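Local structure of dihydroorotase (Saccharomyces cerevisiae S288C, 6L0A) at the interface of chains A and B. The protein catalyses the reversible, zinc-dependent interconversion of N-carbamoyl-L-aspartate and dihydroorotate, the third step of de novo pyrimidine biosynthesis. Coordinates in Å, arbitrary orientation; residue numbers count along the deposited sequence, not the author numbering. Chains: chain A/B, Dihydroorotase.

Contact 1: the interface of chains A and B. Residues chain A 225, 269-273; chain B 223-225, 267.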
ATOM      1  N   PRO A 225       4.643  -3.423   6.049  1.00 11.52           N
ATOM      2  CA  PRO A 225       3.410  -3.937   6.664  1.00 14.49           C
ATOM      3  C   PRO A 225       3.207  -3.529   8.113  1.00 11.33           C
ATOM      4  O   PRO A 225       2.052  -3.432   8.547  1.00 12.06           O
ATOM      5  CB  PRO A 225       3.572  -5.458   6.521  1.00 14.13           C
ATOM      6  CG  PRO A 225       4.365  -5.609   5.262  1.00 11.39           C
ATOM      7  CD  PRO A 225       5.373  -4.490   5.328  1.00 12.81           C
ATOM      8  N   ASN A 269       3.998 -11.439   6.484  1.00 20.27           N
ATOM      9  CA  ASN A 269       3.375 -12.387   5.563  1.00 25.30           C
ATOM     10  C   ASN A 269       3.597 -11.903   4.142  1.00 25.37           C
ATOM     11  O   ASN A 269       3.567 -10.694   3.889  1.00 23.19           O
ATOM     12  CB  ASN A 269       1.862 -12.493   5.783  1.00 24.07           C
ATOM     13  CG  ASN A 269       1.490 -13.171   7.072  1.00 29.95           C
ATOM     14  OD1 ASN A 269       2.350 -13.486   7.882  1.00 39.60           O
ATOM     15  ND2 ASN A 269       0.191 -13.403   7.273  1.00 27.78           N
ATOM     16  N   TYR A 270       3.788 -12.828   3.201  1.00 22.42           N
ATOM     17  CA  TYR A 270       3.909 -12.345   1.830  1.00 23.10           C
ATOM     18  C   TYR A 270       2.556 -12.091   1.188  1.00 17.18           C
ATOM     19  O   TYR A 270       2.491 -11.377   0.179  1.00 21.14           O
ATOM     20  CB  TYR A 270       4.760 -13.294   0.982  1.00 22.70           C
ATOM     21  CG  TYR A 270       4.196 -14.669   0.695  1.00 26.46           C
ATOM     22  CD1 TYR A 270       3.245 -14.863  -0.297  1.00 27.34           C
ATOM     23  CD2 TYR A 270       4.664 -15.778   1.380  1.00 30.45           C
ATOM     24  CE1 TYR A 270       2.752 -16.123  -0.574  1.00 29.97           C
ATOM     25  CE2 TYR A 270       4.181 -17.042   1.106  1.00 29.68           C
ATOM     26  CZ  TYR A 270       3.230 -17.209   0.131  1.00 30.26           C
ATOM     27  OH  TYR A 270       2.750 -18.474  -0.136  1.00 38.73           O
ATOM     28  N   GLU A 271       1.476 -12.619   1.767  1.00 19.20           N
ATOM     29  CA  GLU A 271       0.121 -12.266   1.378  1.00 19.12           C
ATOM     30  C   GLU A 271      -0.770 -12.276   2.613  1.00 21.54           C
ATOM     31  O   GLU A 271      -0.504 -12.994   3.582  1.00 23.72           O
ATOM     32  CB  GLU A 271      -0.459 -13.219   0.327  1.00 24.83           C
ATOM     33  CG  GLU A 271      -0.544 -14.662   0.786  1.00 26.70           C
ATOM     34  CD  GLU A 271      -0.939 -15.607  -0.340  1.00 42.03           C
ATOM     35  OE1 GLU A 271      -1.416 -15.119  -1.391  1.00 44.38           O
ATOM     36  OE2 GLU A 271      -0.771 -16.838  -0.178  1.00 41.96           O
ATOM     37  N   GLY A 272      -1.826 -11.470   2.566  1.00 19.33           N
ATOM     38  CA  GLY A 272      -2.787 -11.422   3.663  1.00 20.29           C
ATOM     39  C   GLY A 272      -2.216 -10.918   4.973  1.00 22.77           C
ATOM     40  O   GLY A 272      -2.527 -11.473   6.037  1.00 17.63           O
ATOM     41  N   VAL A 273      -1.358  -9.891   4.912  1.00 13.00           N
ATOM     42  CA  VAL A 273      -0.835  -9.243   6.110  1.00 14.87           C
ATOM     43  C   VAL A 273      -1.996  -8.743   6.957  1.00 11.81           C
ATOM     44  O   VAL A 273      -2.958  -8.163   6.437  1.00 14.42           O
ATOM     45  CB  VAL A 273       0.090  -8.074   5.717  1.00 17.21           C
ATOM     46  CG1 VAL A 273       0.249  -7.089   6.888  1.00 15.94           C
ATOM     47  CG2 VAL A 273       1.444  -8.584   5.259  1.00 20.20           C
TER
ATOM     48  N   GLY B 223      -2.311  -4.993   1.506  1.00 15.61           N
ATOM     49  CA  GLY B 223      -1.987  -6.014   2.489  1.00 15.66           C
ATOM     50  C   GLY B 223      -1.383  -7.270   1.889  1.00 20.59           C
ATOM     51  O   GLY B 223      -1.393  -8.328   2.528  1.00 16.98           O
ATOM     52  N   ASN B 224      -0.848  -7.166   0.667  1.00 17.30           N
ATOM     53  CA  ASN B 224      -0.272  -8.301  -0.063  1.00 17.99           C
ATOM     54  C   ASN B 224       1.104  -7.912  -0.586  1.00 13.87           C
ATOM     55  O   ASN B 224       1.233  -7.412  -1.716  1.00 15.78           O
ATOM     56  CB  ASN B 224      -1.176  -8.740  -1.217  1.00 18.04           C
ATOM     57  CG  ASN B 224      -2.534  -9.250  -0.757  1.00 21.08           C
ATOM     58  OD1 ASN B 224      -2.629 -10.097   0.125  1.00 21.72           O
ATOM     59  ND2 ASN B 224      -3.593  -8.748  -1.383  1.00 22.02           N
ATOM     60  N   PRO B 225       2.156  -8.103   0.209  1.00 16.92           N
ATOM     61  CA  PRO B 225       3.510  -7.738  -0.258  1.00 16.41           C
ATOM     62  C   PRO B 225       3.901  -8.367  -1.590  1.00 16.79           C
ATOM     63  O   PRO B 225       4.701  -7.778  -2.327  1.00 15.68           O
ATOM     64  CB  PRO B 225       4.402  -8.233   0.883  1.00 17.73           C
ATOM     65  CG  PRO B 225       3.518  -8.087   2.098  1.00 17.60           C
ATOM     66  CD  PRO B 225       2.145  -8.467   1.637  1.00 16.29           C
ATOM     67  N   LYS B 267       9.844 -11.124   0.700  1.00 19.34           N
ATOM     68  CA  LYS B 267       8.519 -10.525   0.666  1.00 18.22           C
ATOM     69  C   LYS B 267       7.793 -10.641   1.995  1.00 24.32           C
ATOM     70  O   LYS B 267       6.943  -9.801   2.302  1.00 20.51           O
ATOM     71  CB  LYS B 267       7.668 -11.173  -0.432  1.00 21.77           C
ATOM     72  CG  LYS B 267       8.179 -10.917  -1.841  1.00 22.31           C
ATOM     73  CD  LYS B 267       8.146  -9.426  -2.161  1.00 20.73           C
ATOM     74  CE  LYS B 267       7.639  -9.193  -3.567  1.00 17.67           C
ATOM     75  NZ  LYS B 267       7.298  -7.770  -3.855  1.00 15.02           N
TER

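Contact 2: the interface of chains A and B. Residues chain A 218-219, 222, 235-236; chain B 142, 144, 151-153.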
ATOM      1  N   ILE A 218       0.826   7.380   3.285  1.00  9.77           N
ATOM      2  CA  ILE A 218       0.979   6.204   2.431  1.00 10.00           C
ATOM      3  C   ILE A 218       2.443   5.806   2.268  1.00 11.46           C
ATOM      4  O   ILE A 218       2.758   4.612   2.189  1.00 10.58           O
ATOM      5  CB  ILE A 218       0.297   6.449   1.062  1.00  9.39           C
ATOM      6  CG1 ILE A 218       0.348   5.181   0.208  1.00 11.44           C
ATOM      7  CG2 ILE A 218       0.907   7.669   0.351  1.00 11.14           C
ATOM      8  CD1 ILE A 218      -0.666   5.176  -0.921  1.00 17.53           C
ATOM      9  N   ASP A 219       3.364   6.775   2.247  1.00 11.22           N
ATOM     10  CA  ASP A 219       4.769   6.412   2.060  1.00 13.08           C
ATOM     11  C   ASP A 219       5.291   5.550   3.200  1.00 16.58           C
ATOM     12  O   ASP A 219       6.214   4.747   3.007  1.00 14.67           O
ATOM     13  CB  ASP A 219       5.629   7.660   1.929  1.00 21.52           C
ATOM     14  CG  ASP A 219       5.746   8.123   0.502  1.00 23.56           C
ATOM     15  OD1 ASP A 219       4.900   7.707  -0.310  1.00 18.57           O
ATOM     16  OD2 ASP A 219       6.678   8.896   0.201  1.00 24.60           O
ATOM     17  N   ALA A 222       3.849   1.813   2.441  1.00 13.97           N
ATOM     18  CA  ALA A 222       4.214   1.235   1.154  1.00 17.03           C
ATOM     19  C   ALA A 222       5.556   0.533   1.321  1.00 16.08           C
ATOM     20  O   ALA A 222       6.607   1.176   1.399  1.00 23.71           O
ATOM     21  CB  ALA A 222       4.283   2.302   0.062  1.00 16.06           C
ATOM     22  N   LEU A 235      -2.889  10.728   2.329  1.00  9.27           N
ATOM     23  CA  LEU A 235      -1.910  11.647   1.755  1.00 13.66           C
ATOM     24  C   LEU A 235      -1.501  12.722   2.755  1.00 12.28           C
ATOM     25  O   LEU A 235      -2.160  12.920   3.779  1.00 11.37           O
ATOM     26  CB  LEU A 235      -2.496  12.301   0.505  1.00 13.36           C
ATOM     27  CG  LEU A 235      -3.009  11.295  -0.525  1.00 15.85           C
ATOM     28  CD1 LEU A 235      -3.445  12.016  -1.796  1.00 23.66           C
ATOM     29  CD2 LEU A 235      -1.939  10.242  -0.820  1.00 19.35           C
ATOM     30  N   PRO A 236      -0.401  13.439   2.490  1.00 13.41           N
ATOM     31  CA  PRO A 236       0.012  14.528   3.402  1.00 13.34           C
ATOM     32  C   PRO A 236      -1.084  15.527   3.734  1.00 13.08           C
ATOM     33  O   PRO A 236      -1.156  15.984   4.886  1.00 15.06           O
ATOM     34  CB  PRO A 236       1.165  15.189   2.634  1.00 15.98           C
ATOM     35  CG  PRO A 236       1.785  14.047   1.873  1.00 14.30           C
ATOM     36  CD  PRO A 236       0.610  13.189   1.436  1.00 16.80           C
TER
ATOM     37  N   SER B 142      10.716  10.529  -2.873  1.00 16.57           N
ATOM     38  CA  SER B 142       9.711  11.128  -2.011  1.00 16.59           C
ATOM     39  C   SER B 142      10.310  12.304  -1.249  1.00 24.04           C
ATOM     40  O   SER B 142      11.483  12.272  -0.846  1.00 24.68           O
ATOM     41  CB  SER B 142       9.156  10.086  -1.052  1.00 20.52           C
ATOM     42  OG  SER B 142       8.350   9.145  -1.748  1.00 18.74           O
ATOM     43  N   HIS B 144       8.888  15.204   1.772  1.00 36.78           N
ATOM     44  CA  HIS B 144       7.786  15.625   2.617  1.00 47.73           C
ATOM     45  C   HIS B 144       8.105  16.876   3.423  1.00 55.13           C
ATOM     46  O   HIS B 144       7.216  17.399   4.107  1.00 56.75           O
ATOM     47  CB  HIS B 144       7.380  14.474   3.545  1.00 47.47           C
ATOM     48  CG  HIS B 144       7.036  13.215   2.805  1.00 50.06           C
ATOM     49  ND1 HIS B 144       6.012  13.152   1.882  1.00 49.21           N
ATOM     50  CD2 HIS B 144       7.613  11.990   2.809  1.00 44.65           C
ATOM     51  CE1 HIS B 144       5.958  11.936   1.369  1.00 50.18           C
ATOM     52  NE2 HIS B 144       6.917  11.210   1.915  1.00 40.18           N
ATOM     53  N   ILE B 151       5.931  14.880  -2.398  1.00 21.20           N
ATOM     54  CA  ILE B 151       6.013  13.776  -3.347  1.00 17.69           C
ATOM     55  C   ILE B 151       5.959  12.482  -2.548  1.00 16.37           C
ATOM     56  O   ILE B 151       6.692  12.326  -1.562  1.00 18.49           O
ATOM     57  CB  ILE B 151       7.301  13.845  -4.190  1.00 16.75           C
ATOM     58  CG1 ILE B 151       7.289  15.097  -5.071  1.00 16.54           C
ATOM     59  CG2 ILE B 151       7.462  12.574  -5.061  1.00 14.97           C
ATOM     60  CD1 ILE B 151       8.603  15.317  -5.838  1.00 25.03           C
ATOM     61  N   HIS B 152       5.081  11.569  -2.965  1.00 17.02           N
ATOM     62  CA  HIS B 152       4.877  10.289  -2.301  1.00 14.36           C
ATOM     63  C   HIS B 152       4.676   9.235  -3.384  1.00 12.53           C
ATOM     64  O   HIS B 152       4.681   9.543  -4.582  1.00 13.51           O
ATOM     65  CB  HIS B 152       3.680  10.359  -1.349  1.00 14.56           C
ATOM     66  CG  HIS B 152       2.487  11.010  -1.957  1.00 13.68           C
ATOM     67  ND1 HIS B 152       1.721  10.397  -2.919  1.00 14.45           N
ATOM     68  CD2 HIS B 152       1.953  12.243  -1.779  1.00 13.41           C
ATOM     69  CE1 HIS B 152       0.750  11.209  -3.294  1.00 17.02           C
ATOM     70  NE2 HIS B 152       0.871  12.340  -2.620  1.00 19.16           N
ATOM     71  N   VAL B 153       4.488   7.978  -2.973  1.00 13.61           N
ATOM     72  CA  VAL B 153       4.470   6.903  -3.963  1.00 11.67           C
ATOM     73  C   VAL B 153       3.320   7.052  -4.951  1.00 12.36           C
ATOM     74  O   VAL B 153       3.364   6.471  -6.035  1.00 11.87           O
ATOM     75  CB  VAL B 153       4.418   5.516  -3.284  1.00 12.33           C
ATOM     76  CG1 VAL B 153       5.722   5.224  -2.522  1.00 13.64           C
ATOM     77  CG2 VAL B 153       3.195   5.421  -2.359  1.00 13.05           C
TER

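Contact 1: the interface of chains A and B
B:Pro225 and the A:Asn269–A:Val273 loop meet where two subunits of this class II dihydroorotase, a metallo-dependent hydrolase, pack about a two-fold axis. The proline ring turns its CG and CD toward two backbone carbonyls: CG lies 3.2 Å from A:Asn269 O, and CD also faces A:Tyr270 O. Proline suits this place because its closed, rigid ring offers carbons with no competing donor, and the C-H groups next to the ring nitrogen may be slightly polarised and so tolerate the carbonyl oxygens. A:Val273 closes on the same ring obliquely with one branch, CG2, 3.7 Å from B:Pro225 CD. With CG1 roughly anti to the backbone N (chi1 160°), CG2 is the branch directed at the proline. Near the two-fold axis the rings of A:Pro225 and B:Pro225 approach obliquely, their CG atoms 4.1 Å apart.

Polar links flank the ring. The side-chain amide of B:Asn224 uses its oxygen OD1, in the carbonyl plane, to accept a hydrogen bond of 2.9 Å from A:Gly272 N. This bond is nearly straight at the hydrogen, 164°. Asparagine fits because a short, neutral amide can cap a loop N-H without bringing a formal charge. A:Val273 N donates to B:Gly223 O at 2.9 Å. A:Gly272 has positive phi and psi, in the left-handed helical region that glycine adopts easily, and it brings no side chain between the chains. On the other flank A:Tyr270 CB rests 3.9 Å from B:Lys267 CB, an aliphatic contact. The lysine chain bends at chi2 and chi3, carrying its terminal amine NZ back to B:Pro225 O in its own chain, 3.0 Å away and tilted from the carbonyl plane.

Contact 2: the interface of chains A and B
The short helix 218-221 of chain A faces an extended stretch of chain B, where B:His152 (phi/psi -141°/179°) leads into B:Val153, whose backbone turns to helical angles and presents its N-H to A:Asp219. The carboxylate of A:Asp219 receives bonds at both oxygens. OD1 accepts from B:Val153 N at 2.7 Å through its syn lone pair. OD2 accepts from the B:Ser142 hydroxyl OG, 2.6 Å away on the syn side but tilted out of the carboxylate plane, and from B:His144 NE2, which reaches it from the opposite face, well above that plane. The imidazole of B:His144 points its edge at the acid, although this residue is poorly ordered. Aspartate suits the place because one short side chain can take several donors, and a protonated histidine nearby might strengthen its hold.

The ring of B:His152 turns from the acid toward carbon. Its CG sits between the backbone N and the carbonyl carbon (chi1 46°), which swings the ring toward A:Leu235 and A:Pro236. A:Leu235 CD2 lies over one face, offset toward the rim, while A:Pro236, at the start of helix 236-246, meets the ring's CD2 with its CD at 3.6 Å. A flat ring suits this place because one side of it can lie against both apolar side chains. Beyond the acid, branched B:Val153 rests CG2 against both A:Ala222 CB and A:Ile218 CG1, the latter 3.8 Å away.

Contact 1 and contact 2 lie about 20 Å apart, measured between the centres of their C-alpha atoms, within one two-fold interface. They share no residue, but the segment from helix 218-221 to the 3-10 helix 225-227 serves both: chain A's copy supplies the helix to contact 2, and chain B's copy supplies the following loop to contact 1, where A:Pro225 also takes part. Symmetry repeats each contact with the chains exchanged, so that segment is engaged twice in the pair. Contacts spaced in this way should resist rocking between subunits. The enzyme forms tetramers, and this pair may be one of their building interfaces.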